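Side-chain contacts in cortical-lytic enzyme (Bacillus cereus, PDB 4S3J), which cleaves partially degraded spore-cortex peptidoglycan as an N-acetylglucosaminidase during germination, recognising muramic acid delta-lactam residues: residues Tyr64-Thr69 with Ala75-Val80; Asn81-Lys86 with Val91-Tyr96; Glu106-Leu111 with Lys317-Gln322. All coordinates share one frame; numbering follows the deposited sequence.

Contact 1 of 3, residues Tyr64-Thr69 with Ala75-Val80; sequences YRISQT and ASLAKV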
loop_
_atom_site.group_PDB
_atom_site.type_symbol
_atom_site.label_atom_id
_atom_site.label_comp_id
_atom_site.label_asym_id
_atom_site.label_seq_id
_atom_site.Cartn_x
_atom_site.Cartn_y
_atom_site.Cartn_z
ATOM N N TYR A 64 14.823 5.531 -18.915
ATOM C CA TYR A 64 13.770 6.297 -18.266
ATOM C C TYR A 64 13.387 5.687 -16.901
ATOM O O TYR A 64 13.325 6.400 -15.888
ATOM C CB TYR A 64 12.541 6.388 -19.171
ATOM C CG TYR A 64 11.400 7.099 -18.495
ATOM C CD1 TYR A 64 11.375 8.480 -18.406
ATOM C CD2 TYR A 64 10.366 6.379 -17.916
ATOM C CE1 TYR A 64 10.329 9.126 -17.764
ATOM C CE2 TYR A 64 9.336 7.009 -17.280
ATOM C CZ TYR A 64 9.322 8.380 -17.209
ATOM O OH TYR A 64 8.271 8.988 -16.559
ATOM N N ARG A 65 13.145 4.380 -16.859
ATOM C CA ARG A 65 12.756 3.731 -15.600
ATOM C C ARG A 65 13.853 3.871 -14.550
ATOM O O ARG A 65 13.592 4.180 -13.393
ATOM C CB ARG A 65 12.433 2.245 -15.800
ATOM C CG ARG A 65 12.056 1.545 -14.494
ATOM C CD ARG A 65 11.852 0.039 -14.674
ATOM N NE ARG A 65 11.621 -0.653 -13.401
ATOM C CZ ARG A 65 10.427 -0.777 -12.817
ATOM N NH1 ARG A 65 9.361 -0.246 -13.390
ATOM N NH2 ARG A 65 10.303 -1.432 -11.654
ATOM N N ILE A 66 15.090 3.615 -14.952
ATOM C CA ILE A 66 16.184 3.659 -13.999
ATOM C C ILE A 66 16.359 5.076 -13.430
ATOM O O ILE A 66 16.651 5.246 -12.237
ATOM C CB ILE A 66 17.486 3.155 -14.673
ATOM C CG1 ILE A 66 17.318 1.696 -15.099
ATOM C CG2 ILE A 66 18.698 3.352 -13.751
ATOM C CD1 ILE A 66 18.341 1.238 -16.137
ATOM N N SER A 67 16.196 6.088 -14.279
ATOM C CA SER A 67 16.279 7.479 -13.834
ATOM C C SER A 67 15.147 7.793 -12.847
ATOM O O SER A 67 15.375 8.483 -11.857
ATOM C CB SER A 67 16.275 8.430 -15.033
ATOM O OG SER A 67 15.041 8.474 -15.717
ATOM N N GLN A 68 13.951 7.283 -13.105
ATOM C CA GLN A 68 12.851 7.492 -12.166
ATOM C C GLN A 68 13.154 6.810 -10.844
ATOM O O GLN A 68 12.984 7.393 -9.779
ATOM C CB GLN A 68 11.517 6.965 -12.716
ATOM C CG GLN A 68 10.919 7.793 -13.832
ATOM C CD GLN A 68 10.578 9.213 -13.378
ATOM O OE1 GLN A 68 9.935 9.405 -12.349
ATOM N NE2 GLN A 68 11.032 10.206 -14.132
ATOM N N THR A 69 13.626 5.570 -10.909
ATOM C CA THR A 69 13.904 4.827 -9.707
ATOM C C THR A 69 14.912 5.553 -8.821
ATOM O O THR A 69 14.681 5.692 -7.622
ATOM C CB THR A 69 14.437 3.416 -10.041
ATOM O OG1 THR A 69 13.402 2.646 -10.659
ATOM C CG2 THR A 69 14.928 2.675 -8.781
ATOM N N ALA A 75 18.533 12.948 -18.635
ATOM C CA ALA A 75 19.645 13.464 -19.446
ATOM C C ALA A 75 20.987 13.248 -18.764
ATOM O O ALA A 75 21.978 12.969 -19.430
ATOM C CB ALA A 75 19.453 14.945 -19.744
ATOM N N SER A 76 21.037 13.424 -17.445
ATOM C CA SER A 76 22.286 13.235 -16.707
ATOM C C SER A 76 22.714 11.774 -16.706
ATOM O O SER A 76 23.885 11.468 -16.875
ATOM C CB SER A 76 22.156 13.727 -15.270
ATOM O OG SER A 76 21.781 15.093 -15.239
ATOM N N LEU A 77 21.763 10.873 -16.493
ATOM C CA LEU A 77 22.071 9.434 -16.486
ATOM C C LEU A 77 22.573 8.986 -17.838
ATOM O O LEU A 77 23.544 8.242 -17.930
ATOM C CB LEU A 77 20.828 8.633 -16.102
ATOM C CG LEU A 77 20.949 7.112 -16.124
ATOM C CD1 LEU A 77 21.948 6.656 -15.097
ATOM C CD2 LEU A 77 19.566 6.459 -15.843
ATOM N N ALA A 78 21.917 9.451 -18.896
ATOM C CA ALA A 78 22.324 9.097 -20.255
ATOM C C ALA A 78 23.715 9.657 -20.558
ATOM O O ALA A 78 24.596 8.941 -21.042
ATOM C CB ALA A 78 21.302 9.611 -21.262
ATOM N N LYS A 79 23.914 10.936 -20.273
ATOM C CA LYS A 79 25.198 11.576 -20.562
ATOM C C LYS A 79 26.369 10.887 -19.863
ATOM O O LYS A 79 27.402 10.629 -20.492
ATOM C CB LYS A 79 25.140 13.058 -20.195
ATOM C CG LYS A 79 26.461 13.789 -20.308
ATOM C CD LYS A 79 26.297 15.302 -20.200
ATOM C CE LYS A 79 27.663 15.981 -20.100
ATOM N NZ LYS A 79 28.635 15.502 -21.128
ATOM N N VAL A 80 26.236 10.578 -18.578
ATOM C CA VAL A 80 27.400 10.098 -17.839
ATOM C C VAL A 80 27.788 8.682 -18.283
ATOM O O VAL A 80 28.905 8.225 -18.014
ATOM C CB VAL A 80 27.161 10.156 -16.308
ATOM C CG1 VAL A 80 26.184 9.072 -15.836
ATOM C CG2 VAL A 80 28.490 10.051 -15.570
#
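The side chains of Ile66 and Ser67 meet Leu77 through aliphatic carbons, with no flat group at the interface; the nearby ring of Tyr64 has Gln68 CG 3.7 Å above one face, offset toward the rim, and lies back from Leu77. The two segments belong to the helix pair of a LysM domain, 63-70 and 74-80, and come closest at Ser67 and Leu77, whose CA atoms are 6.7 Å apart. One methyl does the joining. Leu77 CD2 lies 3.8 Å from Ile66 CG2 and 3.9 Å from Ser67 CB, and also comes to 3.7 Å from Ser67 N, resting on the helix backbone as well as on side chains. Leu77 sends its CG anti to the backbone N (chi1 177°), which carries the branch out from its own helix to the neighbouring one. Ile66 receives it with the CG2 branch, its side chain at about a right angle to that of Leu77, and its side chain also packs on Leu89 and Leu95. Ser67 turns its carbon, not its hydroxyl, to the leucine: Ser67 OG gives a 2.7 Å hydrogen bond to Tyr64 O, tilted 29° from the carbonyl plane, and that oxygen also accepts from Gln68 N. Away from Leu77, helix 63-70 lies against helix 387-400 of the glycosidase part, where Tyr64 OH bonds Glu399 and Arg65 NH1 bonds Ser392. No hydrogen bond links the two segments, so this contact is purely one of van der Waals packing and apolar burial. Ser67 behaves toward Leu77 as a small apolar residue, and its buried hydroxyl is satisfied within its own helix, by Tyr64 O, and not across the contact.

Contact 2 of 3, residues Asn81-Lys86 with Val91-Tyr96; sequences NNLSLK and VGQQLY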
loop_
_atom_site.group_PDB
_atom_site.type_symbol
_atom_site.label_atom_id
_atom_site.label_comp_id
_atom_site.label_asym_id
_atom_site.label_seq_id
_atom_site.Cartn_x
_atom_site.Cartn_y
_atom_site.Cartn_z
ATOM N N ASN A 81 26.881 8.016 -19.001
ATOM C CA ASN A 81 27.133 6.676 -19.522
ATOM C C ASN A 81 27.378 6.644 -21.026
ATOM O O ASN A 81 27.482 5.565 -21.615
ATOM C CB ASN A 81 25.947 5.759 -19.194
ATOM C CG ASN A 81 25.902 5.365 -17.722
ATOM O OD1 ASN A 81 26.699 4.533 -17.259
ATOM N ND2 ASN A 81 24.940 5.934 -16.989
ATOM N N ASN A 82 27.456 7.822 -21.647
ATOM C CA ASN A 82 27.631 7.937 -23.095
ATOM C C ASN A 82 26.563 7.167 -23.860
ATOM O O ASN A 82 26.866 6.413 -24.780
ATOM C CB ASN A 82 29.018 7.457 -23.538
ATOM C CG ASN A 82 29.335 7.870 -24.958
ATOM O OD1 ASN A 82 28.770 8.848 -25.479
ATOM N ND2 ASN A 82 30.216 7.124 -25.605
ATOM N N LEU A 83 25.308 7.322 -23.443
ATOM C CA LEU A 83 24.189 6.625 -24.079
ATOM C C LEU A 83 23.153 7.615 -24.580
ATOM O O LEU A 83 23.092 8.740 -24.092
ATOM C CB LEU A 83 23.519 5.642 -23.101
ATOM C CG LEU A 83 24.381 4.523 -22.524
ATOM C CD1 LEU A 83 23.604 3.740 -21.459
ATOM C CD2 LEU A 83 24.864 3.594 -23.624
ATOM N N SER A 84 22.333 7.187 -25.538
ATOM C CA SER A 84 21.200 7.990 -25.998
ATOM C C SER A 84 20.014 7.763 -25.067
ATOM O O SER A 84 19.924 6.713 -24.420
ATOM C CB SER A 84 20.833 7.635 -27.438
ATOM O OG SER A 84 20.102 6.424 -27.492
ATOM N N LEU A 85 19.095 8.729 -25.028
ATOM C CA LEU A 85 17.963 8.692 -24.103
ATOM C C LEU A 85 17.063 7.454 -24.236
ATOM O O LEU A 85 16.452 7.030 -23.253
ATOM C CB LEU A 85 17.114 9.965 -24.274
ATOM C CG LEU A 85 17.825 11.288 -23.956
ATOM C CD1 LEU A 85 16.946 12.495 -24.289
ATOM C CD2 LEU A 85 18.265 11.346 -22.507
ATOM N N LYS A 86 16.988 6.881 -25.434
ATOM C CA LYS A 86 16.197 5.669 -25.692
ATOM C C LYS A 86 17.078 4.468 -26.035
ATOM O O LYS A 86 16.618 3.509 -26.654
ATOM C CB LYS A 86 15.175 5.888 -26.816
ATOM C CG LYS A 86 13.977 6.759 -26.462
ATOM C CD LYS A 86 12.740 6.251 -27.218
ATOM C CE LYS A 86 11.439 6.878 -26.735
ATOM N NZ LYS A 86 10.266 6.362 -27.515
ATOM N N VAL A 91 20.384 -7.117 -20.436
ATOM C CA VAL A 91 20.474 -7.582 -19.049
ATOM C C VAL A 91 21.930 -7.810 -18.663
ATOM O O VAL A 91 22.687 -8.449 -19.395
ATOM C CB VAL A 91 19.658 -8.874 -18.834
ATOM C CG1 VAL A 91 19.885 -9.450 -17.436
ATOM C CG2 VAL A 91 18.185 -8.581 -19.032
ATOM N N GLY A 92 22.314 -7.262 -17.512
ATOM C CA GLY A 92 23.677 -7.364 -17.018
ATOM C C GLY A 92 24.556 -6.185 -17.369
ATOM O O GLY A 92 25.641 -6.034 -16.817
ATOM N N GLN A 93 24.089 -5.350 -18.288
ATOM C CA GLN A 93 24.820 -4.140 -18.666
ATOM C C GLN A 93 25.083 -3.283 -17.436
ATOM O O GLN A 93 24.173 -3.026 -16.646
ATOM C CB GLN A 93 24.013 -3.347 -19.698
ATOM C CG GLN A 93 24.701 -2.130 -20.258
ATOM C CD GLN A 93 23.886 -1.446 -21.331
ATOM O OE1 GLN A 93 22.920 -2.008 -21.844
ATOM N NE2 GLN A 93 24.271 -0.231 -21.679
ATOM N N GLN A 94 26.315 -2.828 -17.282
ATOM C CA GLN A 94 26.697 -2.005 -16.150
ATOM C C GLN A 94 26.520 -0.526 -16.446
ATOM O O GLN A 94 27.042 -0.026 -17.445
ATOM C CB GLN A 94 28.152 -2.285 -15.772
ATOM C CG GLN A 94 28.688 -1.403 -14.666
ATOM C CD GLN A 94 30.154 -1.644 -14.387
ATOM O OE1 GLN A 94 30.903 -2.050 -15.276
ATOM N NE2 GLN A 94 30.593 -1.299 -13.182
ATOM N N LEU A 95 25.856 0.190 -15.531
ATOM C CA LEU A 95 25.694 1.639 -15.638
ATOM C C LEU A 95 26.218 2.373 -14.405
ATOM O O LEU A 95 26.124 1.881 -13.268
ATOM C CB LEU A 95 24.214 2.007 -15.819
ATOM C CG LEU A 95 23.512 1.412 -17.031
ATOM C CD1 LEU A 95 22.015 1.753 -16.962
ATOM C CD2 LEU A 95 24.105 1.910 -18.332
ATOM N N TYR A 96 26.715 3.587 -14.635
ATOM C CA TYR A 96 27.053 4.494 -13.554
ATOM C C TYR A 96 25.799 5.337 -13.263
ATOM O O TYR A 96 25.199 5.903 -14.190
ATOM C CB TYR A 96 28.243 5.401 -13.910
ATOM C CG TYR A 96 28.595 6.336 -12.780
ATOM C CD1 TYR A 96 27.981 7.557 -12.651
ATOM C CD2 TYR A 96 29.511 5.960 -11.804
ATOM C CE1 TYR A 96 28.273 8.399 -11.595
ATOM C CE2 TYR A 96 29.808 6.790 -10.736
ATOM C CZ TYR A 96 29.167 8.015 -10.637
ATOM O OH TYR A 96 29.426 8.878 -9.589
#
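Asn81 and Tyr96 bring the backbones closest, with CA atoms 6.4 Å apart, where the chain leaving helix 74-80 passes the final strand of the LysM fold, strand 94-96. The helix ends in a Schellman motif with Asn82, at positive phi, as its C-prime residue; Asn81, just before it, points its side chain to the strand. The amide of Asn81 then grips one residue of the strand at both its backbone groups. Asn81 OD1 accepts from Tyr96 N at 2.8 Å, a nearly straight bond (166° at the hydrogen) on a lone pair in the carbonyl plane. Asn81 ND2 gives to Tyr96 O, again at 2.8 Å, with the acceptor slightly tilted from the amide plane. The side chain thus takes the place of a neighbouring strand on this edge, while Leu95 pairs through its backbone with Tyr55 on strand 54-56. Asn81 ND2 also bonds Leu77 O, so one amide ties the helix end to the strand and its rotation is fixed by three bonds. Beyond the turn, Leu83 comes back over the strand. Leu83 CD1 meets Leu95 CD2 at 3.7 Å, the side chains at about a right angle, and both leucines also pack on Leu63 of helix 63-70. Gln93 reaches Leu83 from the opposite direction as an extended chain whose OE1 is held by His90 N; Gln93 NE2 stands 4.0 Å from Leu83 CD1.

Contact 3 of 3, residues Glu106-Leu111 with Lys317-Gln322; sequences ESIAYL and KIMMGQ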
loop_
_atom_site.group_PDB
_atom_site.type_symbol
_atom_site.label_atom_id
_atom_site.label_comp_id
_atom_site.label_asym_id
_atom_site.label_seq_id
_atom_site.Cartn_x
_atom_site.Cartn_y
_atom_site.Cartn_z
ATOM N N GLU A 106 4.455 10.904 2.336
ATOM C CA GLU A 106 3.731 10.502 3.532
ATOM C C GLU A 106 3.273 9.071 3.330
ATOM O O GLU A 106 2.831 8.711 2.242
ATOM C CB GLU A 106 2.549 11.433 3.831
ATOM C CG GLU A 106 3.018 12.849 4.151
ATOM C CD GLU A 106 1.977 13.746 4.800
ATOM O OE1 GLU A 106 0.861 13.288 5.072
ATOM O OE2 GLU A 106 2.306 14.918 5.067
ATOM N N SER A 107 3.425 8.261 4.373
ATOM C CA SER A 107 3.074 6.848 4.335
ATOM C C SER A 107 2.064 6.547 5.427
ATOM O O SER A 107 2.183 7.060 6.529
ATOM C CB SER A 107 4.330 5.989 4.516
ATOM O OG SER A 107 4.967 6.333 5.733
ATOM N N ILE A 108 1.095 5.687 5.114
ATOM C CA ILE A 108 0.121 5.192 6.068
ATOM C C ILE A 108 0.157 3.680 6.046
ATOM O O ILE A 108 0.390 3.103 4.987
ATOM C CB ILE A 108 -1.317 5.624 5.733
ATOM C CG1 ILE A 108 -1.406 7.148 5.606
ATOM C CG2 ILE A 108 -2.302 5.068 6.772
ATOM C CD1 ILE A 108 -2.653 7.584 4.891
ATOM N N ALA A 109 -0.032 3.037 7.190
ATOM C CA ALA A 109 -0.341 1.604 7.201
ATOM C C ALA A 109 -1.514 1.311 8.125
ATOM O O ALA A 109 -1.603 1.861 9.220
ATOM C CB ALA A 109 0.854 0.788 7.620
ATOM N N TYR A 110 -2.390 0.411 7.683
ATOM C CA TYR A 110 -3.547 -0.014 8.444
ATOM C C TYR A 110 -3.259 -1.275 9.232
ATOM O O TYR A 110 -2.557 -2.158 8.749
ATOM C CB TYR A 110 -4.742 -0.263 7.508
ATOM C CG TYR A 110 -5.429 1.015 7.068
ATOM C CD1 TYR A 110 -4.902 1.814 6.066
ATOM C CD2 TYR A 110 -6.608 1.434 7.689
ATOM C CE1 TYR A 110 -5.532 2.998 5.678
ATOM C CE2 TYR A 110 -7.238 2.621 7.304
ATOM C CZ TYR A 110 -6.689 3.397 6.293
ATOM O OH TYR A 110 -7.270 4.595 5.887
ATOM N N LEU A 111 -3.830 -1.354 10.434
ATOM C CA LEU A 111 -3.758 -2.520 11.312
ATOM C C LEU A 111 -5.166 -2.996 11.559
ATOM O O LEU A 111 -5.996 -2.204 12.009
ATOM C CB LEU A 111 -3.088 -2.160 12.646
ATOM C CG LEU A 111 -3.097 -3.185 13.776
ATOM C CD1 LEU A 111 -2.214 -4.375 13.409
ATOM C CD2 LEU A 111 -2.652 -2.584 15.110
ATOM N N LYS A 317 -3.015 16.046 -1.884
ATOM C CA LYS A 317 -3.998 15.459 -0.991
ATOM C C LYS A 317 -4.220 13.965 -1.241
ATOM O O LYS A 317 -4.923 13.312 -0.481
ATOM C CB LYS A 317 -5.338 16.178 -1.110
ATOM C CG LYS A 317 -5.303 17.584 -0.613
ATOM C CD LYS A 317 -6.713 18.116 -0.365
ATOM C CE LYS A 317 -6.677 19.552 0.177
ATOM N NZ LYS A 317 -8.016 20.064 0.586
ATOM N N ILE A 318 -3.639 13.441 -2.315
ATOM C CA ILE A 318 -3.928 12.063 -2.721
ATOM C C ILE A 318 -2.945 11.049 -2.123
ATOM O O ILE A 318 -1.725 11.139 -2.348
ATOM C CB ILE A 318 -3.929 11.924 -4.261
ATOM C CG1 ILE A 318 -5.012 12.812 -4.867
ATOM C CG2 ILE A 318 -4.153 10.452 -4.663
ATOM C CD1 ILE A 318 -4.917 13.001 -6.373
ATOM N N MET A 319 -3.493 10.095 -1.369
ATOM C CA MET A 319 -2.746 8.935 -0.896
ATOM C C MET A 319 -3.199 7.730 -1.693
ATOM O O MET A 319 -4.371 7.361 -1.659
ATOM C CB MET A 319 -2.953 8.691 0.601
ATOM C CG MET A 319 -2.682 9.891 1.505
ATOM S SD MET A 319 -0.925 10.339 1.541
ATOM C CE MET A 319 -1.041 12.116 1.814
ATOM N N MET A 320 -2.265 7.138 -2.429
ATOM C CA MET A 320 -2.533 5.954 -3.244
ATOM C C MET A 320 -2.618 4.702 -2.383
ATOM O O MET A 320 -1.648 4.331 -1.713
ATOM C CB MET A 320 -1.426 5.784 -4.299
ATOM C CG MET A 320 -1.605 4.568 -5.219
ATOM S SD MET A 320 -0.150 4.304 -6.264
ATOM C CE MET A 320 1.001 3.645 -5.068
ATOM N N GLY A 321 -3.768 4.037 -2.405
ATOM C CA GLY A 321 -3.915 2.767 -1.712
ATOM C C GLY A 321 -3.061 1.692 -2.349
ATOM O O GLY A 321 -2.965 1.611 -3.572
ATOM N N GLN A 322 -2.390 0.899 -1.512
ATOM C CA GLN A 322 -1.548 -0.188 -1.990
ATOM C C GLN A 322 -1.736 -1.442 -1.153
ATOM O O GLN A 322 -1.497 -1.428 0.045
ATOM C CB GLN A 322 -0.084 0.233 -1.960
ATOM C CG GLN A 322 0.871 -0.844 -2.453
ATOM C CD GLN A 322 0.642 -1.198 -3.921
ATOM O OE1 GLN A 322 0.552 -0.316 -4.781
ATOM N NE2 GLN A 322 0.539 -2.495 -4.208
#
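Apolar packing joins Ile108 to Met319, CD1 of the isoleucine touching CG of the methionine at 4.1 Å, the two side chains at about a right angle. A second kind of contact sets the methionine end against Glu106: Met319 CE lies 4.0 Å from Glu106 OE1 and 4.2 Å from Glu106 CB, a methyl beside a carboxylate, with Met319 SD 4.2 Å from Glu106 O. The bend of Met319 at chi2 (-68°) swings SD and CE toward Glu106 and leaves CG for Ile108. Polar bonding is absent between the segments; the charge of Glu106 is met by a salt bridge from OE2 to Lys430, which leaves OE1 as the oxygen turned to the methyl. Glu106 and Ile108, two residues apart on their strand, direct their CB atoms to the same side, and Met319 lies across both. The family fold is a TIM barrel, and strands 104-111 and 318-330 are not paired with each other here: strand 404-408 runs between them, parallel to both, so the contact is made by inward side chains, with Ile108 also touching Ser406 of that middle strand and Tyr135 of strand 135-143, the neighbour on the other edge of 104-111.

Contacts 1 and 2 belong to one LysM domain and follow each other along the chain, their centres about 9 Å apart. Leu77 of contact 1 links them: CD2 serves its own contact, while Leu77 CD1 packs 3.5 Å from Tyr96 O of contact 2. Contact 3 is in the glycosidase barrel, its centre about 28 Å from that of contact 1, with nearest atoms about 12 Å apart, and about 34 Å from the centre of contact 2. Helix 387-400 of the barrel part bonds residues of 64-69 and, through Lys393, Gln322 of 317-322. All three contacts lie away from Glu220, the probable proton donor.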